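Local coordinates for glutathione S-transferase, N-terminal domain protein (Pseudomonas putida, PDB 4NAX) that binds oxidized glutathione disulfide and probably acts as a glutathione transferase of the GST superfamily, at residues Leu104-Trp118 with His167-Ala181. Numbering follows the deposited sequence. Where two conformers were deposited one is given.
Sequences LLSQDPAQRYQTLQW and HLKGRQWMAEEYSIA
The indole of W118 packs against M174 and H167, and this is the tight end of the contact. M174 CE sits over one face of the indole, 3.6 Å from the centroid of its six-membered ring, a CH-pi contact. The M174 chain is bent at chi2 (-57°) and chi3 (-66°), which folds the methyl back onto the ring. H167 meets the indole obliquely, the planes at 43°, with ND1 3.5 Å from W118 CZ2. H167 NE2 donates to M174 O at 2.7 Å, in the ring plane, and this fixes the imidazole. An alanine in place of W118 would probably leave the M174 methyl and the H167 ring without their shared partner and open a gap between them and the helix. About one turn earlier in the helix, T115 CG2 lies 3.4 Å from S179 OG, which caps helix 180-193 by accepting from A181 N. I180 N donates to L104 O at 2.9 Å.

The other end is polar and looser. It faces solvent, with E176 and E177 exposed. Q111 OE1 accepts from E176 N at 2.9 Å, the donor tilted from the carbonyl plane. The Q111 amide and E176 carboxylate stack nearly parallel. A water donates to Q111 OE1 and accepts from E177 N.

D182 OD1 accepts from M174 N, and D182 OD2 from S179 N. With Y178 touching I183, the S179 cap fits the N-capping box and hydrophobic staple of the all-helical GST C-terminal domain.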
ATOM      1  N   LEU A 104       8.097  -6.593 -15.837  1.00 14.56           N
ATOM      2  CA  LEU A 104       6.916  -6.768 -14.989  1.00 14.21           C
ATOM      3  C   LEU A 104       6.276  -5.475 -14.530  1.00 14.22           C
ATOM      4  O   LEU A 104       5.470  -5.451 -13.593  1.00 14.76           O
ATOM      5  CB  LEU A 104       7.207  -7.731 -13.834  1.00 14.90           C
ATOM      6  CG  LEU A 104       7.610  -9.135 -14.321  1.00 16.62           C
ATOM      7  CD1 LEU A 104       8.128  -9.973 -13.181  1.00 19.63           C
ATOM      8  CD2 LEU A 104       6.465  -9.883 -14.966  1.00 26.49           C
ATOM      9  N   LEU A 105       6.566  -4.408 -15.253  1.00 14.00           N
ATOM     10  CA  LEU A 105       5.849  -3.143 -15.106  1.00 14.19           C
ATOM     11  C   LEU A 105       5.968  -2.471 -16.466  1.00 15.26           C
ATOM     12  O   LEU A 105       7.061  -2.136 -16.902  1.00 16.52           O
ATOM     13  CB  LEU A 105       6.443  -2.264 -14.010  1.00 14.81           C
ATOM     14  CG  LEU A 105       5.802  -0.894 -13.768  1.00 14.61           C
ATOM     15  CD1 LEU A 105       4.306  -0.996 -13.494  1.00 14.55           C
ATOM     16  CD2 LEU A 105       6.509  -0.158 -12.627  1.00 15.75           C
ATOM     17  N   SER A 106       4.842  -2.301 -17.145  1.00 15.05           N
ATOM     18  CA  SER A 106       4.840  -1.827 -18.521  1.00 15.15           C
ATOM     19  C   SER A 106       5.546  -0.508 -18.677  1.00 15.20           C
ATOM     20  O   SER A 106       5.423   0.367 -17.832  1.00 16.74           O
ATOM     21  CB  SER A 106       3.408  -1.639 -18.998  1.00 16.84           C
ATOM     22  OG  SER A 106       3.363  -1.282 -20.371  1.00 17.67           O
ATOM     23  N   GLN A 107       6.227  -0.371 -19.812  1.00 17.24           N
ATOM     24  CA  GLN A 107       6.812   0.894 -20.236  1.00 19.46           C
ATOM     25  C   GLN A 107       5.769   1.812 -20.884  1.00 17.03           C
ATOM     26  O   GLN A 107       6.023   3.008 -21.053  1.00 20.00           O
ATOM     27  CB  GLN A 107       7.962   0.703 -21.238  1.00 29.00           C
ATOM     28  CG  GLN A 107       8.913  -0.466 -20.977  1.00 44.62           C
ATOM     29  CD  GLN A 107      10.117  -0.099 -20.134  1.00 82.88           C
ATOM     30  OE1 GLN A 107      10.657   1.002 -20.247  1.00101.02           O
ATOM     31  NE2 GLN A 107      10.550  -1.030 -19.280  1.00 62.94           N
ATOM     32  N   ASP A 108       4.624   1.260 -21.279  1.00 16.64           N
ATOM     33  CA  ASP A 108       3.526   2.082 -21.751  1.00 17.32           C
ATOM     34  C   ASP A 108       2.980   2.868 -20.555  1.00 17.68           C
ATOM     35  O   ASP A 108       2.582   2.253 -19.567  1.00 15.90           O
ATOM     36  CB  ASP A 108       2.400   1.236 -22.346  1.00 18.06           C
ATOM     37  CG  ASP A 108       1.187   2.081 -22.667  1.00 19.59           C
ATOM     38  OD1 ASP A 108       1.266   2.890 -23.606  1.00 21.50           O
ATOM     39  OD2 ASP A 108       0.176   1.982 -21.952  1.00 20.43           O
ATOM     40  N   PRO A 109       2.950   4.206 -20.647  1.00 15.87           N
ATOM     41  CA  PRO A 109       2.602   4.953 -19.443  1.00 16.04           C
ATOM     42  C   PRO A 109       1.231   4.629 -18.859  1.00 14.78           C
ATOM     43  O   PRO A 109       1.108   4.458 -17.647  1.00 15.30           O
ATOM     44  CB  PRO A 109       2.707   6.414 -19.891  1.00 18.19           C
ATOM     45  CG  PRO A 109       3.716   6.393 -20.972  1.00 20.03           C
ATOM     46  CD  PRO A 109       3.509   5.086 -21.692  1.00 18.44           C
ATOM     47  N   ALA A 110       0.208   4.542 -19.695  1.00 16.10           N
ATOM     48  CA  ALA A 110      -1.123   4.248 -19.157  1.00 16.01           C
ATOM     49  C   ALA A 110      -1.121   2.909 -18.442  1.00 15.65           C
ATOM     50  O   ALA A 110      -1.683   2.801 -17.352  1.00 15.83           O
ATOM     51  CB  ALA A 110      -2.203   4.300 -20.232  1.00 19.25           C
ATOM     52  N   GLN A 111      -0.479   1.896 -19.027  1.00 15.15           N
ATOM     53  CA  GLN A 111      -0.381   0.593 -18.369  1.00 15.14           C
ATOM     54  C   GLN A 111       0.467   0.606 -17.105  1.00 13.87           C
ATOM     55  O   GLN A 111       0.149  -0.090 -16.133  1.00 14.14           O
ATOM     56  CB  GLN A 111       0.123  -0.468 -19.333  1.00 14.98           C
ATOM     57  CG  GLN A 111      -0.964  -0.950 -20.288  1.00 16.79           C
ATOM     58  CD  GLN A 111      -1.985  -1.804 -19.564  1.00 16.48           C
ATOM     59  OE1 GLN A 111      -1.637  -2.861 -19.044  1.00 16.63           O
ATOM     60  NE2 GLN A 111      -3.223  -1.343 -19.489  1.00 18.96           N
ATOM     61  N   ARG A 112       1.522   1.413 -17.108  1.00 13.99           N
ATOM     62  CA  ARG A 112       2.291   1.635 -15.889  1.00 13.11           C
ATOM     63  C   ARG A 112       1.349   2.064 -14.760  1.00 12.60           C
ATOM     64  O   ARG A 112       1.362   1.499 -13.664  1.00 12.93           O
ATOM     65  CB  ARG A 112       3.374   2.691 -16.112  1.00 14.07           C
ATOM     66  CG  ARG A 112       4.040   3.206 -14.844  1.00 14.17           C
ATOM     67  CD  ARG A 112       5.021   4.354 -15.158  1.00 14.10           C
ATOM     68  NE  ARG A 112       5.597   4.907 -13.945  1.00 14.24           N
ATOM     69  CZ  ARG A 112       6.516   4.277 -13.208  1.00 14.42           C
ATOM     70  NH1 ARG A 112       7.015   3.109 -13.599  1.00 15.13           N
ATOM     71  NH2 ARG A 112       6.938   4.803 -12.066  1.00 15.70           N
ATOM     72  N   TYR A 113       0.535   3.081 -15.023  1.00 13.39           N
ATOM     73  CA  TYR A 113      -0.320   3.628 -13.970  1.00 13.81           C
ATOM     74  C   TYR A 113      -1.435   2.665 -13.574  1.00 12.62           C
ATOM     75  O   TYR A 113      -1.752   2.533 -12.402  1.00 13.26           O
ATOM     76  CB  TYR A 113      -0.839   5.031 -14.341  1.00 13.95           C
ATOM     77  CG  TYR A 113       0.323   5.989 -14.536  1.00 13.63           C
ATOM     78  CD1 TYR A 113       1.214   6.223 -13.509  1.00 14.42           C
ATOM     79  CD2 TYR A 113       0.547   6.621 -15.752  1.00 14.37           C
ATOM     80  CE1 TYR A 113       2.318   7.034 -13.678  1.00 14.75           C
ATOM     81  CE2 TYR A 113       1.658   7.426 -15.943  1.00 14.15           C
ATOM     82  CZ  TYR A 113       2.541   7.628 -14.908  1.00 14.69           C
ATOM     83  OH  TYR A 113       3.659   8.407 -15.130  1.00 16.60           O
ATOM     84  N   GLN A 114      -2.010   1.940 -14.525  1.00 13.46           N
ATOM     85  CA  GLN A 114      -3.017   0.931 -14.170  1.00 13.36           C
ATOM     86  C   GLN A 114      -2.400  -0.153 -13.289  1.00 13.13           C
ATOM     87  O   GLN A 114      -3.041  -0.646 -12.349  1.00 13.63           O
ATOM     88  CB  GLN A 114      -3.640   0.269 -15.398  1.00 15.16           C
ATOM     89  CG  GLN A 114      -4.343   1.217 -16.354  1.00 16.36           C
ATOM     90  CD  GLN A 114      -5.412   2.061 -15.676  1.00 18.54           C
ATOM     91  OE1 GLN A 114      -6.280   1.534 -14.979  1.00 21.21           O
ATOM     92  NE2 GLN A 114      -5.338   3.361 -15.864  1.00 20.99           N
ATOM     93  N   THR A 115      -1.149  -0.516 -13.570  1.00 13.02           N
ATOM     94  CA  THR A 115      -0.467  -1.530 -12.774  1.00 12.73           C
ATOM     95  C   THR A 115      -0.232  -1.033 -11.344  1.00 12.74           C
ATOM     96  O   THR A 115      -0.479  -1.749 -10.350  1.00 12.60           O
ATOM     97  CB  THR A 115       0.855  -1.946 -13.426  1.00 13.08           C
ATOM     98  OG1 THR A 115       0.592  -2.434 -14.751  1.00 14.54           O
ATOM     99  CG2 THR A 115       1.506  -3.038 -12.636  1.00 13.73           C
ATOM    100  N   LEU A 116       0.235   0.208 -11.224  1.00 12.09           N
ATOM    101  CA  LEU A 116       0.472   0.800  -9.916  1.00 12.51           C
ATOM    102  C   LEU A 116      -0.826   0.938  -9.116  1.00 12.28           C
ATOM    103  O   LEU A 116      -0.840   0.758  -7.915  1.00 12.28           O
ATOM    104  CB  LEU A 116       1.204   2.135 -10.033  1.00 12.52           C
ATOM    105  CG  LEU A 116       2.604   2.082 -10.616  1.00 13.40           C
ATOM    106  CD1 LEU A 116       3.201   3.476 -10.760  1.00 16.17           C
ATOM    107  CD2 LEU A 116       3.540   1.221  -9.786  1.00 14.50           C
ATOM    108  N   GLN A 117      -1.916   1.264  -9.797  1.00 12.16           N
ATOM    109  CA  GLN A 117      -3.232   1.281  -9.190  1.00 11.94           C
ATOM    110  C   GLN A 117      -3.561  -0.063  -8.541  1.00 11.89           C
ATOM    111  O   GLN A 117      -3.950  -0.128  -7.374  1.00 12.20           O
ATOM    112  CB  GLN A 117      -4.271   1.625 -10.249  1.00 12.61           C
ATOM    113  CG  GLN A 117      -5.714   1.395  -9.871  1.00 12.79           C
ATOM    114  CD  GLN A 117      -6.569   1.620 -11.097  1.00 13.07           C
ATOM    115  OE1 GLN A 117      -6.976   2.737 -11.396  1.00 13.56           O
ATOM    116  NE2 GLN A 117      -6.739   0.572 -11.880  1.00 15.13           N
ATOM    117  N   TRP A 118      -3.418  -1.150  -9.296  1.00 11.84           N
ATOM    118  CA  TRP A 118      -3.744  -2.444  -8.732  1.00 12.45           C
ATOM    119  C   TRP A 118      -2.772  -2.892  -7.636  1.00 11.42           C
ATOM    120  O   TRP A 118      -3.182  -3.560  -6.684  1.00 12.04           O
ATOM    121  CB  TRP A 118      -3.901  -3.481  -9.836  1.00 12.33           C
ATOM    122  CG  TRP A 118      -5.161  -3.261 -10.641  1.00 13.07           C
ATOM    123  CD1 TRP A 118      -5.241  -2.895 -11.964  1.00 13.75           C
ATOM    124  CD2 TRP A 118      -6.514  -3.355 -10.175  1.00 12.95           C
ATOM    125  NE1 TRP A 118      -6.559  -2.771 -12.338  1.00 15.39           N
ATOM    126  CE2 TRP A 118      -7.358  -3.048 -11.257  1.00 14.13           C
ATOM    127  CE3 TRP A 118      -7.094  -3.668  -8.952  1.00 13.37           C
ATOM    128  CZ2 TRP A 118      -8.759  -3.088 -11.142  1.00 15.36           C
ATOM    129  CZ3 TRP A 118      -8.463  -3.711  -8.842  1.00 14.18           C
ATOM    130  CH2 TRP A 118      -9.281  -3.416  -9.933  1.00 15.06           C
ATOM    131  N   HIS A 167     -13.037  -7.841 -12.332  1.00 16.33           N
ATOM    132  CA  HIS A 167     -11.977  -7.278 -13.149  1.00 16.04           C
ATOM    133  C   HIS A 167     -11.348  -8.330 -14.077  1.00 16.10           C
ATOM    134  O   HIS A 167     -10.992  -8.041 -15.217  1.00 17.79           O
ATOM    135  CB  HIS A 167     -10.900  -6.656 -12.251  1.00 16.40           C
ATOM    136  CG  HIS A 167      -9.744  -6.125 -13.022  1.00 15.64           C
ATOM    137  ND1 HIS A 167      -9.841  -5.002 -13.806  1.00 17.09           N
ATOM    138  CD2 HIS A 167      -8.496  -6.609 -13.203  1.00 16.90           C
ATOM    139  CE1 HIS A 167      -8.685  -4.801 -14.414  1.00 16.13           C
ATOM    140  NE2 HIS A 167      -7.855  -5.762 -14.062  1.00 17.05           N
ATOM    141  N   LEU A 168     -11.171  -9.536 -13.557  1.00 16.22           N
ATOM    142  CA  LEU A 168     -10.438 -10.581 -14.271  1.00 16.56           C
ATOM    143  C   LEU A 168     -11.262 -11.325 -15.325  1.00 18.05           C
ATOM    144  O   LEU A 168     -10.716 -12.066 -16.136  1.00 18.43           O
ATOM    145  CB  LEU A 168      -9.833 -11.573 -13.269  1.00 16.05           C
ATOM    146  CG  LEU A 168      -8.664 -10.980 -12.470  1.00 15.20           C
ATOM    147  CD1 LEU A 168      -8.339 -11.886 -11.294  1.00 16.27           C
ATOM    148  CD2 LEU A 168      -7.424 -10.775 -13.344  1.00 17.26           C
ATOM    149  N   LYS A 169     -12.569 -11.138 -15.316  1.00 19.25           N
ATOM    150  CA  LYS A 169     -13.390 -11.735 -16.355  1.00 22.60           C
ATOM    151  C   LYS A 169     -12.898 -11.314 -17.736  1.00 21.84           C
ATOM    152  O   LYS A 169     -12.744 -10.139 -18.010  1.00 22.19           O
ATOM    153  CB  LYS A 169     -14.857 -11.356 -16.183  1.00 22.74           C
ATOM    154  CG  LYS A 169     -15.732 -12.083 -17.188  1.00 33.54           C
ATOM    155  CD  LYS A 169     -17.189 -12.134 -16.800  1.00 49.23           C
ATOM    156  CE  LYS A 169     -17.953 -12.980 -17.802  1.00 88.91           C
ATOM    157  NZ  LYS A 169     -17.598 -14.426 -17.723  1.00 97.51           N
ATOM    158  N   GLY A 170     -12.616 -12.295 -18.591  1.00 23.39           N
ATOM    159  CA  GLY A 170     -12.125 -12.014 -19.941  1.00 26.39           C
ATOM    160  C   GLY A 170     -10.644 -11.684 -20.071  1.00 28.82           C
ATOM    161  O   GLY A 170     -10.183 -11.378 -21.164  1.00 32.52           O
ATOM    162  N   ARG A 171      -9.920 -11.730 -18.955  1.00 24.84           N
ATOM    163  CA  ARG A 171      -8.510 -11.310 -18.885  1.00 25.17           C
ATOM    164  C   ARG A 171      -7.635 -12.432 -18.355  1.00 19.44           C
ATOM    165  O   ARG A 171      -8.095 -13.272 -17.584  1.00 20.81           O
ATOM    166  CB  ARG A 171      -8.310 -10.194 -17.851  1.00 29.21           C
ATOM    167  CG  ARG A 171      -9.118  -8.946 -17.993  1.00 41.91           C
ATOM    168  CD  ARG A 171      -8.544  -7.963 -17.017  1.00 27.89           C
ATOM    169  NE  ARG A 171      -7.257  -7.526 -17.519  1.00 24.06           N
ATOM    170  CZ  ARG A 171      -7.048  -6.340 -18.075  1.00 31.98           C
ATOM    171  NH1 ARG A 171      -8.050  -5.469 -18.193  1.00 40.00           N
ATOM    172  NH2 ARG A 171      -5.844  -6.027 -18.534  1.00 38.02           N
ATOM    173  N   GLN A 172      -6.355 -12.376 -18.697  1.00 19.13           N
ATOM    174  CA  GLN A 172      -5.383 -13.281 -18.100  1.00 20.07           C
ATOM    175  C   GLN A 172      -4.816 -12.757 -16.786  1.00 18.06           C
ATOM    176  O   GLN A 172      -4.578 -13.536 -15.869  1.00 19.03           O
ATOM    177  CB  GLN A 172      -4.231 -13.551 -19.078  1.00 22.03           C
ATOM    178  CG  GLN A 172      -4.670 -14.168 -20.391  1.00 28.83           C
ATOM    179  CD  GLN A 172      -5.540 -15.401 -20.210  1.00 37.32           C
ATOM    180  OE1 GLN A 172      -6.640 -15.493 -20.765  1.00 75.70           O
ATOM    181  NE2 GLN A 172      -5.049 -16.354 -19.449  1.00 35.17           N
ATOM    182  N   TRP A 173      -4.589 -11.444 -16.704  1.00 16.88           N
ATOM    183  CA  TRP A 173      -3.870 -10.835 -15.592  1.00 16.09           C
ATOM    184  C   TRP A 173      -4.487  -9.493 -15.216  1.00 15.19           C
ATOM    185  O   TRP A 173      -5.416  -9.003 -15.873  1.00 16.07           O
ATOM    186  CB  TRP A 173      -2.377 -10.673 -15.916  1.00 15.66           C
ATOM    187  CG  TRP A 173      -1.658 -11.938 -16.248  1.00 15.52           C
ATOM    188  CD1 TRP A 173      -1.122 -12.276 -17.458  1.00 17.92           C
ATOM    189  CD2 TRP A 173      -1.332 -13.010 -15.352  1.00 16.66           C
ATOM    190  NE1 TRP A 173      -0.523 -13.507 -17.380  1.00 19.26           N
ATOM    191  CE2 TRP A 173      -0.628 -13.978 -16.102  1.00 17.65           C
ATOM    192  CE3 TRP A 173      -1.601 -13.266 -14.004  1.00 16.93           C
ATOM    193  CZ2 TRP A 173      -0.169 -15.172 -15.545  1.00 21.28           C
ATOM    194  CZ3 TRP A 173      -1.134 -14.463 -13.441  1.00 19.56           C
ATOM    195  CH2 TRP A 173      -0.424 -15.395 -14.214  1.00 20.92           C
ATOM    196  N   MET A 174      -4.005  -8.898 -14.137  1.00 14.73           N
ATOM    197  CA  MET A 174      -4.562  -7.617 -13.696  1.00 14.57           C
ATOM    198  C   MET A 174      -4.410  -6.506 -14.732  1.00 15.00           C
ATOM    199  O   MET A 174      -5.343  -5.715 -14.967  1.00 16.49           O
ATOM    200  CB  MET A 174      -3.925  -7.185 -12.376  1.00 15.28           C
ATOM    201  CG  MET A 174      -4.253  -8.097 -11.198  1.00 16.42           C
ATOM    202  SD  MET A 174      -6.006  -8.316 -10.831  1.00 15.51           S
ATOM    203  CE  MET A 174      -6.455  -6.666 -10.301  1.00 16.04           C
ATOM    204  N   ALA A 175      -3.226  -6.423 -15.327  1.00 15.36           N
ATOM    205  CA  ALA A 175      -2.953  -5.490 -16.408  1.00 15.79           C
ATOM    206  C   ALA A 175      -2.778  -6.289 -17.702  1.00 17.46           C
ATOM    207  O   ALA A 175      -2.979  -7.501 -17.718  1.00 18.28           O
ATOM    208  CB  ALA A 175      -1.729  -4.653 -16.093  1.00 16.64           C
ATOM    209  N   GLU A 176      -2.449  -5.613 -18.802  1.00 16.71           N
ATOM    210  CA  GLU A 176      -2.388  -6.286 -20.103  1.00 17.48           C
ATOM    211  C   GLU A 176      -1.314  -7.355 -20.192  1.00 17.86           C
ATOM    212  O   GLU A 176      -1.469  -8.326 -20.942  1.00 21.06           O
ATOM    213  CB  GLU A 176      -2.257  -5.265 -21.240  1.00 18.94           C
ATOM    214  CG  GLU A 176      -3.551  -4.460 -21.412  1.00 22.46           C
ATOM    215  CD  GLU A 176      -3.483  -3.307 -22.397  1.00 28.37           C
ATOM    216  OE1 GLU A 176      -2.377  -2.947 -22.843  1.00 29.52           O
ATOM    217  OE2 GLU A 176      -4.555  -2.737 -22.712  1.00 33.87           O
ATOM    218  N   GLU A 177      -0.243  -7.176 -19.425  1.00 17.08           N
ATOM    219  CA  GLU A 177       0.784  -8.200 -19.269  0.50 16.51           C
ATOM    220  C   GLU A 177       0.919  -8.575 -17.800  1.00 15.66           C
ATOM    221  O   GLU A 177       0.673  -7.749 -16.907  1.00 15.64           O
ATOM    222  CB  GLU A 177       2.145  -7.709 -19.781  0.50 20.06           C
ATOM    223  CG  GLU A 177       2.234  -7.512 -21.286  0.50 20.98           C
ATOM    224  CD  GLU A 177       1.602  -6.211 -21.745  0.50 34.27           C
ATOM    225  OE1 GLU A 177       0.798  -6.254 -22.697  0.50 28.06           O
ATOM    226  OE2 GLU A 177       1.894  -5.151 -21.151  0.50 60.48           O
ATOM    227  N   TYR A 178       1.319  -9.820 -17.550  1.00 15.69           N
ATOM    228  CA  TYR A 178       1.709 -10.268 -16.222  1.00 15.39           C
ATOM    229  C   TYR A 178       2.622  -9.224 -15.595  1.00 14.00           C
ATOM    230  O   TYR A 178       3.527  -8.697 -16.245  1.00 14.79           O
ATOM    231  CB  TYR A 178       2.428 -11.609 -16.334  1.00 15.69           C
ATOM    232  CG  TYR A 178       2.949 -12.209 -15.036  1.00 15.24           C
ATOM    233  CD1 TYR A 178       2.091 -12.539 -14.005  1.00 15.77           C
ATOM    234  CD2 TYR A 178       4.301 -12.489 -14.878  1.00 16.02           C
ATOM    235  CE1 TYR A 178       2.555 -13.142 -12.846  1.00 15.43           C
ATOM    236  CE2 TYR A 178       4.781 -13.085 -13.734  1.00 15.31           C
ATOM    237  CZ  TYR A 178       3.909 -13.411 -12.706  1.00 15.13           C
ATOM    238  OH  TYR A 178       4.363 -14.034 -11.558  1.00 15.56           O
ATOM    239  N   SER A 179       2.378  -8.894 -14.333  1.00 14.04           N
ATOM    240  CA  SER A 179       3.068  -7.759 -13.726  1.00 12.77           C
ATOM    241  C   SER A 179       3.230  -7.922 -12.233  1.00 12.36           C
ATOM    242  O   SER A 179       2.713  -8.864 -11.607  1.00 12.96           O
ATOM    243  CB  SER A 179       2.260  -6.480 -13.967  1.00 14.06           C
ATOM    244  OG  SER A 179       1.125  -6.409 -13.098  1.00 13.89           O
ATOM    245  N   ILE A 180       3.932  -6.947 -11.654  1.00 12.39           N
ATOM    246  CA  ILE A 180       4.050  -6.857 -10.207  1.00 12.43           C
ATOM    247  C   ILE A 180       2.706  -6.793  -9.480  1.00 11.92           C
ATOM    248  O   ILE A 180       2.648  -7.146  -8.292  1.00 12.87           O
ATOM    249  CB  ILE A 180       4.960  -5.684  -9.765  1.00 11.89           C
ATOM    250  CG1 ILE A 180       4.457  -4.321 -10.248  1.00 12.90           C
ATOM    251  CG2 ILE A 180       6.392  -5.967 -10.192  1.00 13.85           C
ATOM    252  CD1 ILE A 180       5.307  -3.160  -9.747  1.00 13.78           C
ATOM    253  N   ALA A 181       1.635  -6.327 -10.132  1.00 11.94           N
ATOM    254  CA  ALA A 181       0.320  -6.356  -9.468  1.00 12.29           C
ATOM    255  C   ALA A 181      -0.129  -7.799  -9.209  1.00 12.34           C
ATOM    256  O   ALA A 181      -0.708  -8.094  -8.159  1.00 12.97           O
ATOM    257  CB  ALA A 181      -0.733  -5.607 -10.278  1.00 13.42           C
TER
HETATM  258  O   HOH W   1       0.728  -4.270 -18.739  1.00 16.36           O
HETATM  259  O   HOH W   2      -5.379  -3.024 -18.127  1.00 24.18           O